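Local structure of mandelate racemase/muconate lactonizing enzyme-like protein (Rubrobacter xylanophilus DSM 9941, 3CYJ) at residues Leu121-Leu125 with His305-Ala309; Ala130-Val134 with Gly339-Pro343; Leu232-Arg236 with Leu260-Asp265. The protein is an enolase-superfamily protein, pairing an N-terminal capping domain with a TIM-barrel-like domain whose model carries a bound sodium ion. All coordinates share one frame; numbering follows the deposited sequence.

Contacts 1 and 2 are neighbours, their centres 12 Å apart, and they touch: Pro343 of contact 2 packs against His305, Cys308 and Ala122 of contact 1. Their segments alternate along the chain (121-125, 130-134, 305-309, 339-343), so helix 121-124 and strand 132-137 are both met by parts of the chain some 180 to 205 residues later. Contact 1 packs helix 121-124 against the end of helix 300-306; contact 2 adds strand 340-341 to barrel strand 132-137. Contact 3, nested inside both loops, joins helix 229-238 to the end of helix 254-261 and the turn after it, farther round the same barrel, its centre 28 Å from contact 1 and 27 Å from contact 2.

Contact 1 (Leu121-Leu125 with His305-Ala309); sequences LADAL and HACCA
The imidazole of His305 meets the start of helix 121-124 with its edge: the backbone N of Ala122 lies 3.2 Å from His305 ND1, close to the ring plane, and donates its proton to that nitrogen with an N-H...N angle of 146°. The N of Leu121 is also near, 3.7 Å from His305 ND1, but it sits obliquely to the ring and makes no bond with it. Leu121 CB closes on the same corner of the imidazole, 3.9 Å from His305 CG. The methyl of Ala122 stands 3.7 Å from His305 ND1, so the accepting nitrogen faces the first turn of the short helix. An amide at that position has no preceding helical carbonyl to bind, and the histidine supplies the acceptor. With CG anti to the carbonyl carbon (chi1 -70°) the ring leaves its helix toward 121-124, and chi2 (-96°) turns its ND1 edge to the amide. Helix 121-124 follows helix 97-116 and probably belongs with the N-terminal capping domain of the enolase superfamily, while helix 300-306 follows barrel strand 294-296; the contact is consistent with a join between the two domains. Beyond the imidazole the interface is apolar: Ala122 CB meets Cys308 CB at 4.1 Å, and Leu125 CB meets Ala309 CB at 4.1 Å. Leu125 CD1 reaches over the backbone of Ala306, 4.4 Å from its CA. Ile277 of helix 276-280 touches Leu121, Leu125 and Ala306, and Trp110 of helix 97-116 packs on both leucines.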
loop_
_atom_site.group_PDB
_atom_site.type_symbol
_atom_site.label_atom_id
_atom_site.label_comp_id
_atom_site.label_asym_id
_atom_site.label_seq_id
_atom_site.Cartn_x
_atom_site.Cartn_y
_atom_site.Cartn_z
ATOM N N LEU A 121 14.232 -43.292 3.733
ATOM C CA LEU A 121 14.015 -42.094 2.904
ATOM C C LEU A 121 14.506 -40.818 3.609
ATOM O O LEU A 121 15.172 -39.974 3.002
ATOM C CB LEU A 121 12.537 -41.952 2.475
ATOM C CG LEU A 121 12.242 -40.756 1.549
ATOM C CD1 LEU A 121 13.206 -40.704 0.410
ATOM C CD2 LEU A 121 10.794 -40.760 1.024
ATOM N N ALA A 122 14.208 -40.714 4.902
ATOM C CA ALA A 122 14.617 -39.573 5.687
ATOM C C ALA A 122 16.112 -39.330 5.564
ATOM O O ALA A 122 16.551 -38.166 5.480
ATOM C CB ALA A 122 14.206 -39.751 7.100
ATOM N N ASP A 123 16.902 -40.403 5.487
ATOM C CA ASP A 123 18.359 -40.288 5.328
ATOM C C ASP A 123 18.815 -39.928 3.924
ATOM O O ASP A 123 19.927 -39.420 3.755
ATOM C CB ASP A 123 19.069 -41.566 5.808
ATOM C CG ASP A 123 19.056 -41.696 7.332
ATOM O OD1 ASP A 123 18.867 -42.845 7.817
ATOM O OD2 ASP A 123 19.196 -40.646 8.046
ATOM N N ALA A 124 17.981 -40.182 2.915
ATOM C CA ALA A 124 18.331 -39.793 1.541
ATOM C C ALA A 124 18.014 -38.300 1.240
ATOM O O ALA A 124 18.476 -37.723 0.248
ATOM C CB ALA A 124 17.637 -40.716 0.517
ATOM N N LEU A 125 17.211 -37.678 2.096
ATOM C CA LEU A 125 16.886 -36.267 1.958
ATOM C C LEU A 125 17.756 -35.451 2.921
ATOM O O LEU A 125 18.341 -36.029 3.853
ATOM C CB LEU A 125 15.424 -36.103 2.334
ATOM C CG LEU A 125 14.429 -36.788 1.372
ATOM C CD1 LEU A 125 13.062 -36.858 1.974
ATOM C CD2 LEU A 125 14.440 -36.030 0.036
ATOM N N HIS A 305 8.588 -39.361 6.828
ATOM C CA HIS A 305 9.923 -39.200 6.249
ATOM C C HIS A 305 10.181 -37.807 5.700
ATOM O O HIS A 305 11.219 -37.172 6.017
ATOM C CB HIS A 305 10.188 -40.246 5.186
ATOM C CG HIS A 305 10.350 -41.623 5.746
ATOM N ND1 HIS A 305 11.588 -42.172 6.025
ATOM C CD2 HIS A 305 9.431 -42.539 6.142
ATOM C CE1 HIS A 305 11.418 -43.374 6.550
ATOM N NE2 HIS A 305 10.121 -43.616 6.633
ATOM N N ALA A 306 9.224 -37.332 4.892
ATOM C CA ALA A 306 9.359 -36.072 4.156
ATOM C C ALA A 306 9.576 -34.906 5.118
ATOM O O ALA A 306 10.426 -34.050 4.880
ATOM C CB ALA A 306 8.135 -35.840 3.242
ATOM N N CYS A 307 8.849 -34.916 6.227
ATOM C CA CYS A 307 8.891 -33.824 7.188
ATOM C C CYS A 307 10.184 -33.750 7.995
ATOM O O CYS A 307 10.423 -32.754 8.678
ATOM C CB CYS A 307 7.713 -33.952 8.130
ATOM S SG CYS A 307 6.185 -33.300 7.450
ATOM N N CYS A 308 11.026 -34.790 7.909
ATOM C CA CYS A 308 12.313 -34.783 8.615
ATOM C C CYS A 308 13.209 -33.801 7.899
ATOM O O CYS A 308 14.218 -33.312 8.423
ATOM C CB CYS A 308 12.928 -36.188 8.684
ATOM S SG CYS A 308 12.114 -37.219 9.988
ATOM N N ALA A 309 12.811 -33.479 6.688
ATOM C CA ALA A 309 13.659 -32.614 5.866
ATOM C C ALA A 309 13.280 -31.119 5.960
ATOM O O ALA A 309 13.889 -30.274 5.288
ATOM C CB ALA A 309 13.615 -33.075 4.432
#

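Contact 2 (Ala130-Val134 with Gly339-Pro343)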
loop_
_atom_site.group_PDB
_atom_site.type_symbol
_atom_site.label_atom_id
_atom_site.label_comp_id
_atom_site.label_asym_id
_atom_site.label_seq_id
_atom_site.Cartn_x
_atom_site.Cartn_y
_atom_site.Cartn_z
ATOM N N ALA A 130 15.326 -36.001 13.685
ATOM C CA ALA A 130 15.422 -37.459 13.914
ATOM C C ALA A 130 14.039 -38.111 13.969
ATOM O O ALA A 130 13.793 -39.111 13.335
ATOM C CB ALA A 130 16.175 -37.729 15.217
ATOM N N GLU A 131 13.138 -37.549 14.767
ATOM C CA GLU A 131 11.731 -37.855 14.631
ATOM C C GLU A 131 10.905 -36.562 14.492
ATOM O O GLU A 131 11.446 -35.461 14.593
ATOM C CB GLU A 131 11.236 -38.690 15.806
ATOM C CG GLU A 131 11.565 -38.104 17.157
ATOM C CD GLU A 131 10.892 -38.897 18.269
ATOM O OE1 GLU A 131 10.537 -40.074 18.040
ATOM O OE2 GLU A 131 10.691 -38.339 19.369
ATOM N N VAL A 132 9.586 -36.706 14.290
ATOM C CA VAL A 132 8.717 -35.550 14.045
ATOM C C VAL A 132 7.454 -35.637 14.864
ATOM O O VAL A 132 6.824 -36.712 14.937
ATOM C CB VAL A 132 8.341 -35.424 12.536
ATOM C CG1 VAL A 132 9.539 -35.079 11.736
ATOM C CG2 VAL A 132 7.712 -36.713 11.992
ATOM N N PRO A 133 7.062 -34.520 15.495
ATOM C CA PRO A 133 5.881 -34.533 16.334
ATOM C C PRO A 133 4.581 -34.545 15.526
ATOM O O PRO A 133 4.514 -34.012 14.377
ATOM C CB PRO A 133 6.037 -33.272 17.161
ATOM C CG PRO A 133 6.965 -32.384 16.389
ATOM C CD PRO A 133 7.795 -33.240 15.541
ATOM N N VAL A 134 3.571 -35.217 16.073
ATOM C CA VAL A 134 2.295 -35.356 15.395
ATOM C C VAL A 134 1.155 -34.767 16.203
ATOM O O VAL A 134 1.280 -34.511 17.430
ATOM C CB VAL A 134 1.949 -36.840 15.028
ATOM C CG1 VAL A 134 3.112 -37.515 14.379
ATOM C CG2 VAL A 134 1.457 -37.654 16.253
ATOM N N GLY A 339 3.785 -39.250 20.954
ATOM C CA GLY A 339 3.575 -37.966 20.300
ATOM C C GLY A 339 4.356 -37.712 19.036
ATOM O O GLY A 339 4.192 -36.662 18.396
ATOM N N SER A 340 5.243 -38.646 18.690
ATOM C CA SER A 340 6.094 -38.465 17.530
ATOM C C SER A 340 6.102 -39.692 16.615
ATOM O O SER A 340 5.737 -40.791 17.030
ATOM C CB SER A 340 7.516 -38.126 17.949
ATOM O OG SER A 340 7.548 -36.792 18.373
ATOM N N LEU A 341 6.517 -39.475 15.369
ATOM C CA LEU A 341 6.850 -40.552 14.467
ATOM C C LEU A 341 8.339 -40.547 14.178
ATOM O O LEU A 341 8.877 -39.523 13.788
ATOM C CB LEU A 341 6.081 -40.403 13.141
ATOM C CG LEU A 341 4.571 -40.546 13.212
ATOM C CD1 LEU A 341 3.934 -40.392 11.792
ATOM C CD2 LEU A 341 4.163 -41.886 13.841
ATOM N N ARG A 342 8.995 -41.692 14.342
ATOM C CA ARG A 342 10.398 -41.832 14.004
ATOM C C ARG A 342 10.585 -42.776 12.837
ATOM O O ARG A 342 10.174 -43.932 12.901
ATOM C CB ARG A 342 11.191 -42.374 15.215
ATOM C CG ARG A 342 12.713 -42.422 15.030
ATOM C CD ARG A 342 13.378 -43.126 16.228
ATOM N NE ARG A 342 13.113 -42.422 17.487
ATOM C CZ ARG A 342 13.819 -41.365 17.934
ATOM N NH1 ARG A 342 14.853 -40.890 17.235
ATOM N NH2 ARG A 342 13.494 -40.784 19.085
ATOM N N PRO A 343 11.208 -42.304 11.760
ATOM C CA PRO A 343 11.546 -43.276 10.738
ATOM C C PRO A 343 12.331 -44.468 11.302
ATOM O O PRO A 343 13.152 -44.321 12.259
ATOM C CB PRO A 343 12.407 -42.467 9.764
ATOM C CG PRO A 343 11.779 -41.139 9.826
ATOM C CD PRO A 343 11.464 -40.933 11.303
#
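Strand 132-137 of the barrel gains an antiparallel partner here, as Val132 and Pro133 pair with Leu341 and Ser340 of the short strand 340-341. Val132 and Leu341 form the hydrogen-bonded pair: Val132 N to Leu341 O is 2.9 Å, and the return bond from Leu341 N to Val132 O is 2.8 Å with an angle of 164° at the hydrogen. Pro133 and Ser340 form the non-hydrogen-bonded pair, a place where proline's missing N-H costs the ladder no bond. The ladder resumes with Val134 N donating to Gly339 O at 2.8 Å. Gly339 has a positive phi of 111°, a backbone shape that suits glycine. On the face bearing Val132 and Leu341, Val134 CG1 abuts Leu341 CG at 3.6 Å, the two side chains crossing near a right angle; Leu316 of strand 313-319 and Ala304 of helix 300-306 pack around them. Beyond the ladder, Glu131 CG sits between its backbone N and carbonyl carbon and the chain runs extended from there, which carries the carboxylate over the guanidinium of Arg342, their planes 25° apart. Glu131 OE1 lies over one face, 3.2 Å from Arg342 NH2. Because that oxygen is well outside the guanidinium plane, no N-H points at it, and the salt bridge probably rests on electrostatic attraction and stacking contact alone.

Contact 3 (Leu232-Arg236 with Leu260-Asp265)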
loop_
_atom_site.group_PDB
_atom_site.type_symbol
_atom_site.label_atom_id
_atom_site.label_comp_id
_atom_site.label_asym_id
_atom_site.label_seq_id
_atom_site.Cartn_x
_atom_site.Cartn_y
_atom_site.Cartn_z
ATOM N N LEU A 232 -8.757 -14.529 5.529
ATOM C CA LEU A 232 -7.756 -15.167 6.351
ATOM C C LEU A 232 -6.913 -14.120 7.052
ATOM O O LEU A 232 -6.646 -14.221 8.249
ATOM C CB LEU A 232 -6.852 -16.059 5.496
ATOM C CG LEU A 232 -7.380 -17.427 5.079
ATOM C CD1 LEU A 232 -6.396 -18.092 4.154
ATOM C CD2 LEU A 232 -7.632 -18.308 6.298
ATOM N N ARG A 233 -6.549 -13.087 6.297
ATOM C CA ARG A 233 -5.679 -12.001 6.756
ATOM C C ARG A 233 -6.412 -11.261 7.842
ATOM O O ARG A 233 -5.808 -10.893 8.846
ATOM C CB ARG A 233 -5.336 -11.073 5.570
ATOM C CG ARG A 233 -4.085 -10.198 5.714
ATOM C CD ARG A 233 -3.492 -9.803 4.316
ATOM N NE ARG A 233 -4.456 -9.051 3.495
ATOM C CZ ARG A 233 -4.834 -9.378 2.247
ATOM N NH1 ARG A 233 -4.322 -10.457 1.643
ATOM N NH2 ARG A 233 -5.731 -8.616 1.597
ATOM N N LEU A 234 -7.724 -11.062 7.648
ATOM C CA LEU A 234 -8.561 -10.434 8.660
ATOM C C LEU A 234 -8.524 -11.232 9.968
ATOM O O LEU A 234 -8.374 -10.641 11.073
ATOM C CB LEU A 234 -10.022 -10.284 8.187
ATOM C CG LEU A 234 -11.026 -9.989 9.335
ATOM C CD1 LEU A 234 -11.091 -8.483 9.589
ATOM C CD2 LEU A 234 -12.485 -10.564 9.175
ATOM N N LEU A 235 -8.674 -12.556 9.858
ATOM C CA LEU A 235 -8.670 -13.379 11.051
ATOM C C LEU A 235 -7.289 -13.493 11.704
ATOM O O LEU A 235 -7.169 -13.632 12.922
ATOM C CB LEU A 235 -9.213 -14.779 10.766
ATOM C CG LEU A 235 -10.728 -14.740 10.816
ATOM C CD1 LEU A 235 -11.116 -15.537 9.644
ATOM C CD2 LEU A 235 -11.227 -15.370 12.116
ATOM N N ARG A 236 -6.252 -13.468 10.871
ATOM C CA ARG A 236 -4.865 -13.391 11.379
ATOM C C ARG A 236 -4.714 -12.132 12.251
ATOM O O ARG A 236 -4.305 -12.220 13.388
ATOM C CB ARG A 236 -3.882 -13.386 10.215
ATOM C CG ARG A 236 -2.476 -13.793 10.587
ATOM C CD ARG A 236 -1.675 -12.636 11.023
ATOM N NE ARG A 236 -1.804 -11.451 10.155
ATOM C CZ ARG A 236 -1.165 -11.244 9.001
ATOM N NH1 ARG A 236 -0.335 -12.141 8.478
ATOM N NH2 ARG A 236 -1.373 -10.115 8.367
ATOM N N LEU A 260 -0.264 -17.201 0.311
ATOM C CA LEU A 260 -0.849 -17.670 1.587
ATOM C C LEU A 260 0.020 -17.329 2.801
ATOM O O LEU A 260 -0.518 -16.917 3.804
ATOM C CB LEU A 260 -1.072 -19.173 1.559
ATOM C CG LEU A 260 -2.022 -19.735 2.600
ATOM C CD1 LEU A 260 -3.374 -19.032 2.480
ATOM C CD2 LEU A 260 -2.198 -21.244 2.403
ATOM N N ALA A 261 1.360 -17.475 2.680
ATOM C CA ALA A 261 2.283 -17.222 3.786
ATOM C C ALA A 261 2.091 -15.824 4.330
ATOM O O ALA A 261 2.274 -15.596 5.508
ATOM C CB ALA A 261 3.729 -17.458 3.397
ATOM N N GLY A 262 1.699 -14.865 3.509
ATOM C CA GLY A 262 1.451 -13.519 4.051
ATOM C C GLY A 262 0.126 -13.347 4.781
ATOM O O GLY A 262 -0.165 -12.232 5.217
ATOM N N CYS A 263 -0.667 -14.421 4.952
ATOM C CA CYS A 263 -2.059 -14.282 5.448
ATOM C C CYS A 263 -2.379 -15.078 6.655
ATOM O O CYS A 263 -3.455 -14.879 7.221
ATOM C CB CYS A 263 -3.080 -14.777 4.400
ATOM S SG CYS A 263 -3.035 -13.833 2.947
ATOM N N VAL A 264 -1.509 -16.028 7.006
ATOM C CA VAL A 264 -1.777 -17.000 8.089
ATOM C C VAL A 264 -0.713 -16.960 9.171
ATOM O O VAL A 264 0.362 -16.371 8.957
ATOM C CB VAL A 264 -1.840 -18.487 7.575
ATOM C CG1 VAL A 264 -3.016 -18.695 6.605
ATOM C CG2 VAL A 264 -0.540 -18.921 6.913
ATOM N N ASP A 265 -1.007 -17.599 10.321
ATOM C CA ASP A 265 0.004 -17.835 11.341
ATOM C C ASP A 265 0.765 -19.141 11.069
ATOM O O ASP A 265 1.937 -19.282 11.465
ATOM C CB ASP A 265 -0.629 -17.899 12.743
ATOM C CG ASP A 265 -1.485 -16.661 13.067
ATOM O OD1 ASP A 265 -0.943 -15.533 13.010
ATOM O OD2 ASP A 265 -2.690 -16.793 13.368
#
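Bends at chi2 (-88°) and chi3 (-46°) curl Arg236 back toward Gly262 and Cys263, bringing its NH1 to 3.3 Å from Gly262 O. This hydrogen bond is somewhat bent, 141° at the hydrogen, and the donor stands above the carbonyl plane instead of along a lone pair. The O of Cys263 lies over one guanidinium face and Val264 O is at the edge, but neither is hydrogen-bonded to the group. Asp265 OD1 touches the aliphatic part of the same chain, 3.4 Å from Arg236 CG. Its distance to Arg236 NE is 5.1 Å, too long for a salt bridge; Asp265 OD2 instead bonds Ile245 N and forms a salt bridge with Lys202 of a neighbouring subunit. One turn earlier in the helix, Leu232 CD1 meets Leu260 CD1 at 3.6 Å, and Leu232 CB meets Cys263 CB at 4.1 Å. Arg233 NH1 comes within 3.8 Å of Cys263 SG, while its NH2 forms a salt bridge with Glu230. The contact thus packs helix 229-238 against the end of helix 254-261 and the turn leading into barrel strand 266-269, with Ala247 of strand 244-247 touching both Leu232 and Val264.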